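Local coordinates for bacterial transferase hexapeptide (Three repeats) family protein (Acinetobacter baumannii, PDB 4M9C), which probably transfers an acetyl group from acetyl-CoA to a UDP-linked amino sugar in the biosynthesis of UDP-N,N'-diacetylbacillosamine, at residues M3-Y8 against E31-I36; P19-Q24 against Q89-Q94; V74-L79 against Y145-P150; V93-T98 against L112-C117; E161-I166 against I183-I188. One frame throughout, in Å; residues are numbered along the deposited sequence.

Contact 1: residues M3-Y8 against E31-I36; sequences MIIGVY and EQFAFI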
# COMPACT_ATOMS: atom_id res chain seq x y z
N MET A 3 28.25 -21.96 -4.96
CA MET A 3 27.66 -20.80 -4.28
C MET A 3 26.68 -21.23 -3.18
O MET A 3 25.84 -22.10 -3.39
CB MET A 3 26.97 -19.88 -5.29
CG MET A 3 26.11 -18.78 -4.68
SD MET A 3 27.07 -17.47 -3.89
CE MET A 3 27.50 -16.46 -5.31
N ILE A 4 26.82 -20.63 -2.00
CA ILE A 4 25.80 -20.78 -0.97
C ILE A 4 25.32 -19.41 -0.51
O ILE A 4 26.10 -18.46 -0.44
CB ILE A 4 26.29 -21.57 0.24
CG1 ILE A 4 27.50 -20.87 0.86
CG2 ILE A 4 26.61 -23.01 -0.14
CD1 ILE A 4 27.95 -21.52 2.16
N ILE A 5 24.04 -19.32 -0.20
CA ILE A 5 23.45 -18.06 0.24
C ILE A 5 22.98 -18.19 1.68
O ILE A 5 22.28 -19.13 2.04
CB ILE A 5 22.28 -17.64 -0.67
CG1 ILE A 5 22.83 -17.16 -2.03
CG2 ILE A 5 21.46 -16.56 -0.00
CD1 ILE A 5 21.75 -16.81 -3.06
N GLY A 6 23.40 -17.25 2.52
CA GLY A 6 22.89 -17.22 3.88
C GLY A 6 21.93 -16.06 4.08
O GLY A 6 22.14 -14.97 3.55
N VAL A 7 20.87 -16.32 4.85
CA VAL A 7 19.99 -15.25 5.32
C VAL A 7 20.31 -15.03 6.80
O VAL A 7 20.07 -15.91 7.63
CB VAL A 7 18.49 -15.63 5.15
CG1 VAL A 7 17.58 -14.59 5.81
CG2 VAL A 7 18.14 -15.82 3.67
N TYR A 8 20.87 -13.87 7.13
CA TYR A 8 21.34 -13.63 8.49
C TYR A 8 20.19 -13.12 9.34
O TYR A 8 19.71 -12.01 9.15
CB TYR A 8 22.49 -12.62 8.49
CG TYR A 8 23.56 -12.92 9.54
CD1 TYR A 8 23.22 -13.33 10.82
CD2 TYR A 8 24.91 -12.78 9.24
CE1 TYR A 8 24.19 -13.60 11.77
CE2 TYR A 8 25.89 -13.04 10.17
CZ TYR A 8 25.53 -13.45 11.44
OH TYR A 8 26.52 -13.71 12.37
N GLU A 31 18.99 -26.44 -1.48
CA GLU A 31 20.12 -26.89 -0.68
C GLU A 31 21.21 -25.83 -0.60
O GLU A 31 22.04 -25.86 0.30
CB GLU A 31 20.68 -28.21 -1.23
CG GLU A 31 19.70 -29.37 -1.13
N GLN A 32 21.22 -24.89 -1.53
CA GLN A 32 22.24 -23.85 -1.51
C GLN A 32 21.91 -22.68 -0.54
O GLN A 32 22.69 -21.72 -0.42
CB GLN A 32 22.52 -23.35 -2.93
CG GLN A 32 23.02 -24.45 -3.88
CD GLN A 32 23.26 -23.94 -5.30
OE1 GLN A 32 24.25 -23.26 -5.57
NE2 GLN A 32 22.34 -24.26 -6.21
N PHE A 33 20.79 -22.77 0.16
CA PHE A 33 20.38 -21.70 1.08
C PHE A 33 20.36 -22.11 2.55
O PHE A 33 20.00 -23.24 2.88
CB PHE A 33 18.98 -21.21 0.72
CG PHE A 33 18.87 -20.60 -0.66
CD1 PHE A 33 18.83 -19.23 -0.82
CD2 PHE A 33 18.80 -21.42 -1.77
CE1 PHE A 33 18.71 -18.67 -2.08
CE2 PHE A 33 18.68 -20.87 -3.04
CZ PHE A 33 18.65 -19.50 -3.20
N ALA A 34 20.69 -21.18 3.44
CA ALA A 34 20.57 -21.42 4.86
C ALA A 34 20.27 -20.15 5.63
O ALA A 34 20.66 -19.05 5.23
CB ALA A 34 21.85 -22.06 5.41
N PHE A 35 19.56 -20.31 6.75
CA PHE A 35 19.50 -19.27 7.77
C PHE A 35 20.80 -19.27 8.58
O PHE A 35 21.32 -20.33 8.92
CB PHE A 35 18.32 -19.51 8.69
CG PHE A 35 16.98 -19.31 8.03
CD1 PHE A 35 16.49 -18.04 7.80
CD2 PHE A 35 16.20 -20.40 7.67
CE1 PHE A 35 15.27 -17.85 7.21
CE2 PHE A 35 14.97 -20.23 7.07
CZ PHE A 35 14.50 -18.95 6.84
N ILE A 36 21.32 -18.09 8.88
CA ILE A 36 22.47 -17.95 9.76
C ILE A 36 22.00 -17.39 11.10
O ILE A 36 21.48 -16.27 11.16
CB ILE A 36 23.51 -16.97 9.18
CG1 ILE A 36 24.07 -17.50 7.86
CG2 ILE A 36 24.63 -16.70 10.18
CD1 ILE A 36 25.10 -16.58 7.23
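Four backbone hydrogen bonds join strand 3-8 to residues 32-36, in parallel register. Ile5 N gives to Gln32 O at 2.8 Å, nearly straight at 171°. Ile5 O takes Ala34 N at 2.9 Å. Val7 N gives to Ala34 O, and Val7 O takes Ile36 N. This last donor stands 40° out of the carbonyl plane; the other three come in nearly along the C=O axis. CA-H...O contacts fill in between, such as Gly6 CA to Ala34 O at 3.2 Å.

The apolar contacts divide between the two faces of the sheet. Ile5 and Phe33 lie side by side, with Ile5 CD1 3.7 Å from Phe33 CE1. Val7 and Phe35 pair the same way. This face is covered by helix 14-24, through Met18 and Val21. On the other face Ile36 CG2 makes a CH-pi contact over the centre of the Tyr8 ring, 3.5 Å from its centroid. Ile36 CD1 lies 4.1 Å from Gly6 CA, against bare backbone.

The strands belong to the first beta-alpha-beta unit of the Rossmann-like domain. Backbone N-H and C=O groups between them bond to each other, while apolar side chains cover both faces of these interior strands.

Contact 2: residues P19-Q24 against Q89-Q94; sequences PLVRQQ and QHLAVQ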
# COMPACT_ATOMS: atom_id res chain seq x y z
N PRO A 19 12.13 -16.44 1.26
CA PRO A 19 11.49 -16.69 -0.04
C PRO A 19 11.76 -15.57 -1.05
O PRO A 19 11.79 -15.83 -2.25
CB PRO A 19 10.00 -16.79 0.30
CG PRO A 19 9.86 -16.19 1.68
CD PRO A 19 11.15 -16.45 2.37
N LEU A 20 11.97 -14.35 -0.57
CA LEU A 20 12.34 -13.26 -1.48
C LEU A 20 13.68 -13.55 -2.14
O LEU A 20 13.83 -13.39 -3.35
CB LEU A 20 12.39 -11.93 -0.72
CG LEU A 20 11.09 -11.46 -0.07
CD1 LEU A 20 11.30 -10.13 0.67
CD2 LEU A 20 9.98 -11.33 -1.13
N VAL A 21 14.66 -13.96 -1.34
CA VAL A 21 15.98 -14.24 -1.89
C VAL A 21 15.97 -15.51 -2.77
O VAL A 21 16.72 -15.59 -3.73
CB VAL A 21 17.09 -14.28 -0.80
CG1 VAL A 21 16.97 -15.53 0.06
CG2 VAL A 21 18.46 -14.19 -1.45
N ARG A 22 15.10 -16.47 -2.45
CA ARG A 22 14.90 -17.63 -3.32
C ARG A 22 14.46 -17.17 -4.71
O ARG A 22 15.00 -17.64 -5.72
CB ARG A 22 13.84 -18.58 -2.75
CG ARG A 22 14.26 -19.38 -1.51
CD ARG A 22 15.42 -20.36 -1.79
NE ARG A 22 15.21 -21.16 -3.00
CZ ARG A 22 14.47 -22.28 -3.05
NH1 ARG A 22 13.86 -22.73 -1.96
NH2 ARG A 22 14.35 -22.94 -4.20
N GLN A 23 13.49 -16.26 -4.74
CA GLN A 23 12.96 -15.72 -6.00
C GLN A 23 13.97 -14.81 -6.70
O GLN A 23 13.95 -14.71 -7.92
CB GLN A 23 11.69 -14.91 -5.76
CG GLN A 23 10.48 -15.70 -5.35
CD GLN A 23 9.25 -14.81 -5.26
OE1 GLN A 23 8.41 -14.96 -4.37
NE2 GLN A 23 9.14 -13.87 -6.19
N GLN A 24 14.82 -14.14 -5.93
CA GLN A 24 15.86 -13.29 -6.51
C GLN A 24 16.85 -14.15 -7.33
O GLN A 24 17.35 -13.71 -8.37
CB GLN A 24 16.62 -12.55 -5.41
CG GLN A 24 17.49 -11.41 -5.91
CD GLN A 24 16.68 -10.18 -6.21
OE1 GLN A 24 15.73 -9.87 -5.49
NE2 GLN A 24 17.03 -9.47 -7.29
N GLN A 89 30.14 -11.91 0.28
CA GLN A 89 29.51 -10.99 -0.65
C GLN A 89 28.13 -10.56 -0.15
O GLN A 89 27.40 -11.36 0.44
CB GLN A 89 29.41 -11.67 -2.02
CG GLN A 89 28.56 -10.96 -3.05
CD GLN A 89 28.48 -11.75 -4.36
OE1 GLN A 89 27.62 -11.49 -5.21
NE2 GLN A 89 29.38 -12.72 -4.53
N HIS A 90 27.78 -9.30 -0.37
CA HIS A 90 26.48 -8.79 0.07
C HIS A 90 25.49 -8.83 -1.08
O HIS A 90 25.76 -8.33 -2.16
CB HIS A 90 26.62 -7.35 0.54
CG HIS A 90 27.57 -7.18 1.68
ND1 HIS A 90 27.33 -7.68 2.93
CD2 HIS A 90 28.76 -6.54 1.75
CE1 HIS A 90 28.33 -7.37 3.73
NE2 HIS A 90 29.22 -6.67 3.03
N LEU A 91 24.32 -9.40 -0.82
CA LEU A 91 23.27 -9.50 -1.83
C LEU A 91 22.29 -8.33 -1.75
O LEU A 91 22.02 -7.80 -0.67
CB LEU A 91 22.49 -10.80 -1.63
CG LEU A 91 23.31 -12.07 -1.80
CD1 LEU A 91 22.50 -13.26 -1.36
CD2 LEU A 91 23.71 -12.20 -3.26
N ALA A 92 21.77 -7.94 -2.91
CA ALA A 92 20.64 -7.02 -2.96
C ALA A 92 19.40 -7.85 -3.26
O ALA A 92 19.42 -8.71 -4.14
CB ALA A 92 20.86 -5.95 -4.04
N VAL A 93 18.32 -7.59 -2.53
CA VAL A 93 17.11 -8.38 -2.68
C VAL A 93 15.93 -7.43 -2.88
O VAL A 93 15.75 -6.51 -2.09
CB VAL A 93 16.88 -9.24 -1.42
CG1 VAL A 93 15.56 -9.98 -1.48
CG2 VAL A 93 18.02 -10.21 -1.25
N GLN A 94 15.17 -7.64 -3.95
CA GLN A 94 13.92 -6.90 -4.16
C GLN A 94 12.78 -7.89 -4.17
O GLN A 94 12.98 -9.10 -4.08
CB GLN A 94 13.90 -6.18 -5.51
CG GLN A 94 15.08 -5.30 -5.81
CD GLN A 94 16.22 -6.07 -6.44
OE1 GLN A 94 17.38 -5.92 -6.03
NE2 GLN A 94 15.91 -6.89 -7.46
O HOH W 1 12.13 -11.54 -4.61
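Helix 14-24, the first helix of the N-terminal beta-alpha-beta unit, rests its last turns on the chain that leaves strand 89-90. Val21 and Leu20 make the apolar part. Val21 CG2, anti to the backbone N, reaches Val93 CG2 at 4.0 Å and Leu91 CD1 at 4.1 Å. Val21 and Leu91 cross at about a right angle. Leu20 touches with its CB, 3.8 Å from Val93 CG1, so the two branches of Val93 are divided between two helix residues. Strand 3-8 closes this patch, with Ile5 and Val7 on Val21.

Residues 89-94 lead from the Rossmann-like sheet into the left-handed beta-helix. Strand 89-90 is the edge of that sheet within this chain, and Val93 is already paired with Ser110 and Leu112 of the beta-helix. The helix end packs on the chain where one domain passes into the other.

The polar part lies at the more exposed end. Gln24 has CG anti to its backbone N and bends at chi2 (79°), which turns the amide towards the linker. Gln24 OE1 accepts Gln94 N at 2.8 Å, with 162° at the hydrogen. The donor sits 39° out of the amide carbonyl plane. A water bridges the backbones nearby: it donates to Leu20 O at 2.8 Å and to Gln94 O at 2.6 Å.

Contact 3: residues V74-L79 against Y145-P150; sequences VVREKL and YVTFAP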
# COMPACT_ATOMS: atom_id res chain seq x y z
N VAL A 74 21.88 -1.30 14.29
CA VAL A 74 23.12 -1.36 15.04
C VAL A 74 23.72 -2.75 14.89
O VAL A 74 24.91 -2.91 14.65
CB VAL A 74 22.90 -1.03 16.54
CG1 VAL A 74 24.06 -1.55 17.38
CG2 VAL A 74 22.71 0.46 16.73
N VAL A 75 22.87 -3.76 15.03
CA VAL A 75 23.31 -5.14 14.85
C VAL A 75 23.73 -5.36 13.40
O VAL A 75 24.75 -6.01 13.12
CB VAL A 75 22.16 -6.12 15.22
CG1 VAL A 75 22.48 -7.54 14.74
CG2 VAL A 75 21.89 -6.08 16.72
N ARG A 76 22.96 -4.80 12.47
CA ARG A 76 23.21 -4.97 11.04
C ARG A 76 24.60 -4.46 10.67
O ARG A 76 25.31 -5.11 9.92
CB ARG A 76 22.11 -4.28 10.19
CG ARG A 76 22.31 -4.46 8.66
CD ARG A 76 20.97 -4.37 7.89
NE ARG A 76 20.47 -3.01 7.68
CZ ARG A 76 19.51 -2.43 8.39
NH1 ARG A 76 19.10 -1.20 8.11
NH2 ARG A 76 18.95 -3.08 9.40
N GLU A 77 24.98 -3.30 11.21
CA GLU A 77 26.31 -2.75 10.93
C GLU A 77 27.45 -3.62 11.48
O GLU A 77 28.47 -3.79 10.81
CB GLU A 77 26.46 -1.33 11.49
CG GLU A 77 27.82 -0.71 11.20
CD GLU A 77 27.91 0.74 11.64
OE1 GLU A 77 28.66 1.52 11.00
OE2 GLU A 77 27.24 1.11 12.62
N LYS A 78 27.28 -4.14 12.69
CA LYS A 78 28.30 -5.01 13.26
C LYS A 78 28.41 -6.29 12.42
O LYS A 78 29.51 -6.78 12.18
CB LYS A 78 28.00 -5.34 14.73
CG LYS A 78 27.96 -4.11 15.65
CD LYS A 78 29.20 -3.25 15.46
CE LYS A 78 29.36 -2.19 16.56
NZ LYS A 78 28.46 -1.01 16.40
N LEU A 79 27.27 -6.81 11.96
CA LEU A 79 27.27 -8.02 11.14
C LEU A 79 28.00 -7.81 9.81
O LEU A 79 28.75 -8.67 9.36
CB LEU A 79 25.86 -8.52 10.89
CG LEU A 79 25.19 -9.08 12.14
CD1 LEU A 79 23.79 -9.58 11.84
CD2 LEU A 79 26.05 -10.19 12.75
N TYR A 145 22.52 2.16 6.83
CA TYR A 145 21.89 1.42 7.92
C TYR A 145 20.58 2.03 8.37
O TYR A 145 20.27 2.07 9.56
CB TYR A 145 22.87 1.24 9.10
CG TYR A 145 24.13 0.51 8.65
CD1 TYR A 145 24.11 -0.86 8.42
CD2 TYR A 145 25.31 1.20 8.42
CE1 TYR A 145 25.23 -1.53 7.99
CE2 TYR A 145 26.46 0.53 7.99
CZ TYR A 145 26.40 -0.83 7.78
OH TYR A 145 27.52 -1.51 7.36
N VAL A 146 19.80 2.50 7.40
CA VAL A 146 18.48 3.04 7.66
C VAL A 146 17.44 1.94 7.49
O VAL A 146 17.55 1.09 6.59
CB VAL A 146 18.18 4.22 6.72
CG1 VAL A 146 16.72 4.65 6.82
CG2 VAL A 146 19.11 5.39 7.04
N THR A 147 16.43 1.96 8.35
CA THR A 147 15.40 0.95 8.35
C THR A 147 14.02 1.58 8.28
O THR A 147 13.68 2.43 9.10
CB THR A 147 15.48 0.09 9.64
OG1 THR A 147 16.72 -0.60 9.66
CG2 THR A 147 14.35 -0.92 9.68
N PHE A 148 13.24 1.16 7.28
CA PHE A 148 11.84 1.57 7.15
C PHE A 148 11.01 0.37 7.55
O PHE A 148 11.07 -0.67 6.88
CB PHE A 148 11.48 1.93 5.69
CG PHE A 148 11.86 3.34 5.28
CD1 PHE A 148 11.23 3.94 4.20
CD2 PHE A 148 12.85 4.04 5.94
CE1 PHE A 148 11.57 5.22 3.80
CE2 PHE A 148 13.21 5.32 5.54
CZ PHE A 148 12.57 5.91 4.48
N ALA A 149 10.24 0.50 8.62
CA ALA A 149 9.31 -0.54 9.02
C ALA A 149 8.19 -0.54 7.99
O ALA A 149 8.11 0.37 7.16
CB ALA A 149 8.77 -0.24 10.41
N PRO A 150 7.30 -1.54 8.04
CA PRO A 150 6.20 -1.65 7.09
C PRO A 150 5.29 -0.43 7.09
O PRO A 150 4.92 0.07 8.15
CB PRO A 150 5.42 -2.89 7.57
CG PRO A 150 6.41 -3.67 8.37
CD PRO A 150 7.34 -2.67 8.99
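The Tyr145 ring lies flat against helix 73-85, with Glu77 over one face. This joins the last long helix of the Rossmann-like domain to a corner and strand of the left-handed beta-helix. Glu77 CB sits above the Tyr145 ring centre, 3.7 Å from the centroid and 10° off the normal, a CH-pi contact. Glu77 CG follows at 3.7 Å from Tyr145 CE2. The helix backbone also comes close, with Glu77 CA 3.4 Å from Tyr145 CE1. Phe127 and His163 also meet the ring, their planes nearly parallel to it.

The second flat group is the Arg76 guanidinium. Thr147 OG1 meets it at the edge, 9° out of its plane.

Tyr145 stands at the corner, where its positive phi turns the chain. Thr147 opens strand 147-148.

Arg76 has CG anti to the backbone N, passes Tyr145 CD1 with CG at 4.0 Å, and then bends at chi3. This brings the buried charged head to the beta-helix. Its NE bonds Phe127 O and its NH2 bonds Ile70 O. Bonds to these carbonyls hold the rotation of the plane and would stabilise the buried charge. The carboxylate of Glu77 stays close to Tyr145 CE2. Its OE2 makes a weak hydrogen bond to His163 NE2.

Thr147 OG1 also hydrogen-bonds Ala71 O, so the hydroxyl is held from two sides. Arg76 NH1 donates to Thr147 OG1 at 2.9 Å, with 159° at the hydrogen.

Contact 4: residues V93-T98 against L112-C117; sequences VQSTNT and LCPFTC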
# COMPACT_ATOMS: atom_id res chain seq x y z
N VAL A 93 18.32 -7.59 -2.53
CA VAL A 93 17.11 -8.38 -2.68
C VAL A 93 15.93 -7.43 -2.88
O VAL A 93 15.75 -6.51 -2.09
CB VAL A 93 16.88 -9.24 -1.42
CG1 VAL A 93 15.56 -9.98 -1.48
CG2 VAL A 93 18.02 -10.21 -1.25
N GLN A 94 15.17 -7.64 -3.95
CA GLN A 94 13.92 -6.90 -4.16
C GLN A 94 12.78 -7.89 -4.17
O GLN A 94 12.98 -9.10 -4.08
CB GLN A 94 13.90 -6.18 -5.51
CG GLN A 94 15.08 -5.30 -5.81
CD GLN A 94 16.22 -6.07 -6.44
OE1 GLN A 94 17.38 -5.92 -6.03
NE2 GLN A 94 15.91 -6.89 -7.46
N SER A 95 11.57 -7.38 -4.33
CA SER A 95 10.42 -8.23 -4.51
C SER A 95 9.97 -8.07 -5.94
O SER A 95 10.27 -7.06 -6.58
CB SER A 95 9.31 -7.81 -3.57
OG SER A 95 9.79 -7.83 -2.24
N THR A 96 9.25 -9.06 -6.44
CA THR A 96 8.74 -9.02 -7.80
C THR A 96 7.94 -7.75 -8.08
O THR A 96 8.07 -7.15 -9.13
CB THR A 96 7.87 -10.25 -8.10
OG1 THR A 96 8.65 -11.43 -7.90
CG2 THR A 96 7.37 -10.23 -9.56
N ASN A 97 7.10 -7.34 -7.13
CA ASN A 97 6.25 -6.19 -7.40
C ASN A 97 6.85 -4.84 -6.98
O ASN A 97 6.16 -3.82 -7.03
CB ASN A 97 4.85 -6.37 -6.79
CG ASN A 97 4.86 -6.33 -5.27
OD1 ASN A 97 5.89 -6.08 -4.65
ND2 ASN A 97 3.70 -6.58 -4.67
N THR A 98 8.12 -4.83 -6.58
CA THR A 98 8.79 -3.58 -6.20
C THR A 98 8.87 -2.65 -7.41
O THR A 98 9.15 -3.10 -8.53
CB THR A 98 10.22 -3.83 -5.67
OG1 THR A 98 10.16 -4.48 -4.40
CG2 THR A 98 10.99 -2.51 -5.52
N LEU A 112 14.39 -4.77 -0.37
CA LEU A 112 13.11 -4.11 -0.65
C LEU A 112 12.00 -5.15 -0.67
O LEU A 112 11.93 -5.98 -1.58
CB LEU A 112 13.17 -3.36 -1.99
CG LEU A 112 14.40 -2.45 -2.14
CD1 LEU A 112 14.56 -1.91 -3.59
CD2 LEU A 112 14.37 -1.32 -1.14
N CYS A 113 11.11 -5.09 0.32
CA CYS A 113 10.07 -6.09 0.48
C CYS A 113 8.87 -5.83 -0.45
O CYS A 113 8.85 -4.84 -1.18
CB CYS A 113 9.66 -6.16 1.96
SG CYS A 113 11.06 -6.64 3.06
N PRO A 114 7.88 -6.73 -0.43
CA PRO A 114 6.72 -6.57 -1.32
C PRO A 114 5.98 -5.24 -1.17
O PRO A 114 5.82 -4.72 -0.06
CB PRO A 114 5.82 -7.74 -0.91
CG PRO A 114 6.82 -8.82 -0.50
CD PRO A 114 7.89 -8.04 0.24
N PHE A 115 5.53 -4.72 -2.30
CA PHE A 115 4.78 -3.46 -2.37
C PHE A 115 5.59 -2.23 -1.98
O PHE A 115 5.04 -1.23 -1.52
CB PHE A 115 3.48 -3.52 -1.55
CG PHE A 115 2.56 -4.62 -1.98
CD1 PHE A 115 1.79 -4.49 -3.14
CD2 PHE A 115 2.49 -5.81 -1.27
CE1 PHE A 115 0.96 -5.51 -3.56
CE2 PHE A 115 1.66 -6.83 -1.68
CZ PHE A 115 0.89 -6.69 -2.83
N THR A 116 6.90 -2.30 -2.17
CA THR A 116 7.72 -1.12 -1.94
C THR A 116 7.86 -0.30 -3.21
O THR A 116 7.71 -0.82 -4.32
CB THR A 116 9.12 -1.46 -1.44
OG1 THR A 116 9.63 -2.60 -2.16
CG2 THR A 116 9.10 -1.75 0.07
N CYS A 117 8.19 0.97 -3.05
CA CYS A 117 8.25 1.89 -4.16
C CYS A 117 9.31 2.94 -3.91
O CYS A 117 9.30 3.59 -2.87
CB CYS A 117 6.89 2.56 -4.37
SG CYS A 117 6.81 3.68 -5.82
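Two successive turns of the left-handed beta-helix stack here, corner on corner. Residues 95-98 form a type I beta turn and 113-116 a type II turn. Leu112 N starts the stack, giving to Val93 O at 2.8 Å in the carbonyl plane.

A chain of hydrogen bonds runs through the two threonine hydroxyls. Ser95 N donates to Thr98 OG1 at 3.2 Å. Thr98 OG1 donates to Thr116 OG1 at 3.0 Å. Thr116 OG1 in turn donates to Cys113 O at 2.6 Å. The two hydroxyls are thus both donor and acceptor, and the chain of bonds ties one turn to the next. Thr98 N closes its own turn on Ser95 O. Ser95 OG gives to Leu112 O, but its position is less certain because it crowds Cys113.

Asn97 serves the second corner with both ends of its amide. CG sits in the crowded place between backbone N and carbonyl carbon. Asn97 OD1 takes Phe115 N at 2.7 Å, almost straight at 175°, although the donor lies 30° out of the amide carbonyl plane. Phe115 has the positive phi of the corner, and its O accepts Tyr133 OH of the third subunit. Its ring also packs on Phe115 of that subunit, so this corner lines the trimer interface.

Asn97 ND2 stands over the centre of the Phe115 ring, 3.1 Å above its plane.

Contact 5: residues E161-I166 against I183-I188; sequences EDHAYI and IGKGAI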
# COMPACT_ATOMS: atom_id res chain seq x y z
N GLU A 161 19.22 10.55 7.87
CA GLU A 161 20.64 10.29 8.09
C GLU A 161 20.89 8.89 8.66
O GLU A 161 19.95 8.18 8.99
CB GLU A 161 21.23 11.40 8.97
CG GLU A 161 21.20 12.76 8.27
CD GLU A 161 21.55 13.91 9.19
OE1 GLU A 161 21.72 13.67 10.41
OE2 GLU A 161 21.65 15.05 8.70
N ASP A 162 22.17 8.51 8.75
CA ASP A 162 22.56 7.17 9.19
C ASP A 162 21.77 6.62 10.37
O ASP A 162 21.47 7.35 11.32
CB ASP A 162 24.05 7.13 9.55
CG ASP A 162 24.95 7.34 8.34
OD1 ASP A 162 26.18 7.28 8.52
OD2 ASP A 162 24.43 7.54 7.22
N HIS A 163 21.45 5.33 10.32
CA HIS A 163 20.92 4.61 11.47
C HIS A 163 19.54 5.03 11.96
O HIS A 163 19.09 4.57 13.00
CB HIS A 163 21.94 4.61 12.63
CG HIS A 163 23.08 3.66 12.42
ND1 HIS A 163 22.95 2.30 12.61
CD2 HIS A 163 24.35 3.86 11.98
CE1 HIS A 163 24.10 1.71 12.32
NE2 HIS A 163 24.96 2.63 11.95
N ALA A 164 18.87 5.91 11.23
CA ALA A 164 17.50 6.27 11.60
C ALA A 164 16.55 5.07 11.41
O ALA A 164 16.78 4.22 10.56
CB ALA A 164 17.04 7.45 10.79
N TYR A 165 15.51 5.00 12.24
CA TYR A 165 14.48 3.97 12.12
C TYR A 165 13.14 4.66 11.93
O TYR A 165 12.74 5.46 12.77
CB TYR A 165 14.45 3.08 13.37
CG TYR A 165 13.31 2.06 13.41
CD1 TYR A 165 12.08 2.39 13.96
CD2 TYR A 165 13.48 0.78 12.89
CE1 TYR A 165 11.04 1.47 13.99
CE2 TYR A 165 12.44 -0.15 12.92
CZ TYR A 165 11.23 0.20 13.48
OH TYR A 165 10.19 -0.71 13.51
N ILE A 166 12.45 4.38 10.83
CA ILE A 166 11.12 4.93 10.59
C ILE A 166 10.07 3.88 10.91
O ILE A 166 9.99 2.85 10.23
CB ILE A 166 10.95 5.43 9.14
CG1 ILE A 166 12.16 6.27 8.73
CG2 ILE A 166 9.66 6.24 9.01
CD1 ILE A 166 12.42 7.49 9.63
N ILE A 183 15.61 13.93 9.17
CA ILE A 183 15.52 12.95 10.24
C ILE A 183 16.95 12.69 10.70
O ILE A 183 17.75 12.14 9.95
CB ILE A 183 14.90 11.63 9.75
CG1 ILE A 183 13.50 11.88 9.18
CG2 ILE A 183 14.82 10.62 10.89
CD1 ILE A 183 12.56 12.59 10.14
N GLY A 184 17.27 13.08 11.92
CA GLY A 184 18.66 13.03 12.38
C GLY A 184 19.26 11.65 12.58
O GLY A 184 18.55 10.65 12.74
N LYS A 185 20.58 11.59 12.57
CA LYS A 185 21.30 10.34 12.73
C LYS A 185 20.79 9.58 13.97
O LYS A 185 20.71 10.13 15.06
CB LYS A 185 22.80 10.62 12.80
CG LYS A 185 23.65 9.43 13.19
CD LYS A 185 25.14 9.72 13.02
CE LYS A 185 25.99 8.61 13.65
NZ LYS A 185 25.57 7.25 13.18
N GLY A 186 20.42 8.32 13.76
CA GLY A 186 19.99 7.45 14.85
C GLY A 186 18.66 7.81 15.49
O GLY A 186 18.30 7.24 16.53
N ALA A 187 17.93 8.75 14.91
CA ALA A 187 16.62 9.07 15.45
C ALA A 187 15.70 7.87 15.30
O ALA A 187 15.95 6.96 14.51
CB ALA A 187 16.03 10.31 14.76
N ILE A 188 14.62 7.88 16.08
CA ILE A 188 13.60 6.85 16.00
C ILE A 188 12.24 7.53 15.81
O ILE A 188 11.77 8.24 16.69
CB ILE A 188 13.55 6.06 17.32
CG1 ILE A 188 14.87 5.31 17.55
CG2 ILE A 188 12.36 5.13 17.35
CD1 ILE A 188 14.90 4.56 18.86
O HOH W 2 17.39 4.72 15.24
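Ala187 O is the best-held atom, with three neighbours round it. Tyr165 N donates to Ala187 O at 3.0 Å, and Ala164 CA adds a CA-H...O contact. A water 2.8 Å from Ala187 O is placed to donate too. It also faces His163 O, but it has more acceptors in reach than protons.

The contact stacks two type II turns, 161-164 and 184-187, at one corner of successive turns of the left-handed beta-helix. Glu161 N opens the ladder, giving to Ile183 O at 3.0 Å and 175°. Gly186 N gives to Asp162 O at 2.8 Å. Gly186 occupies the positive-phi place of its turn, next to His163, which holds the same place in the neighbouring turn. Past the turns, Tyr165 and Ile188 pair as a parallel bridge.

The polar side chains find their partners mostly elsewhere. Lys185 runs out beside His163, and its NZ comes no closer to Asp162 OD1 than 4.7 Å. Asp162 OD2 is taken by Asp144 N instead, and His163 ND1 bonds Ser73 OG. Glu161 OE1 accepts a weak bond from Lys185 N.

Inside the beta-helix, Ile183 CG2 touches Ala164 CB at 3.9 Å and Ile166 CD1 at 4.1 Å.

How the contacts relate
Contacts 1 and 2 lie in and beside the Rossmann-like domain, with centres about 11 Å apart. Helix 14-24 joins them: it follows strand 3-8, and Val21 packs on Val7. Contact 2 runs straight into contact 4, sharing Val93 and Gln94, so the linker enters the beta-helix there. Contact 3 returns from helix 73-85 to the beta-helix further along. It closes a long loop of chain that holds contact 4. Contacts 3 and 5 have centres about 10 Å apart, and strands 147-148 and 165-166 are neighbours in one sheet. Contacts 1 and 5, centres about 30 Å apart, lie on opposite sides of the chain's centre. In contacts 2 and 3 the Rossmann-like domain meets the linker and the beta-helix.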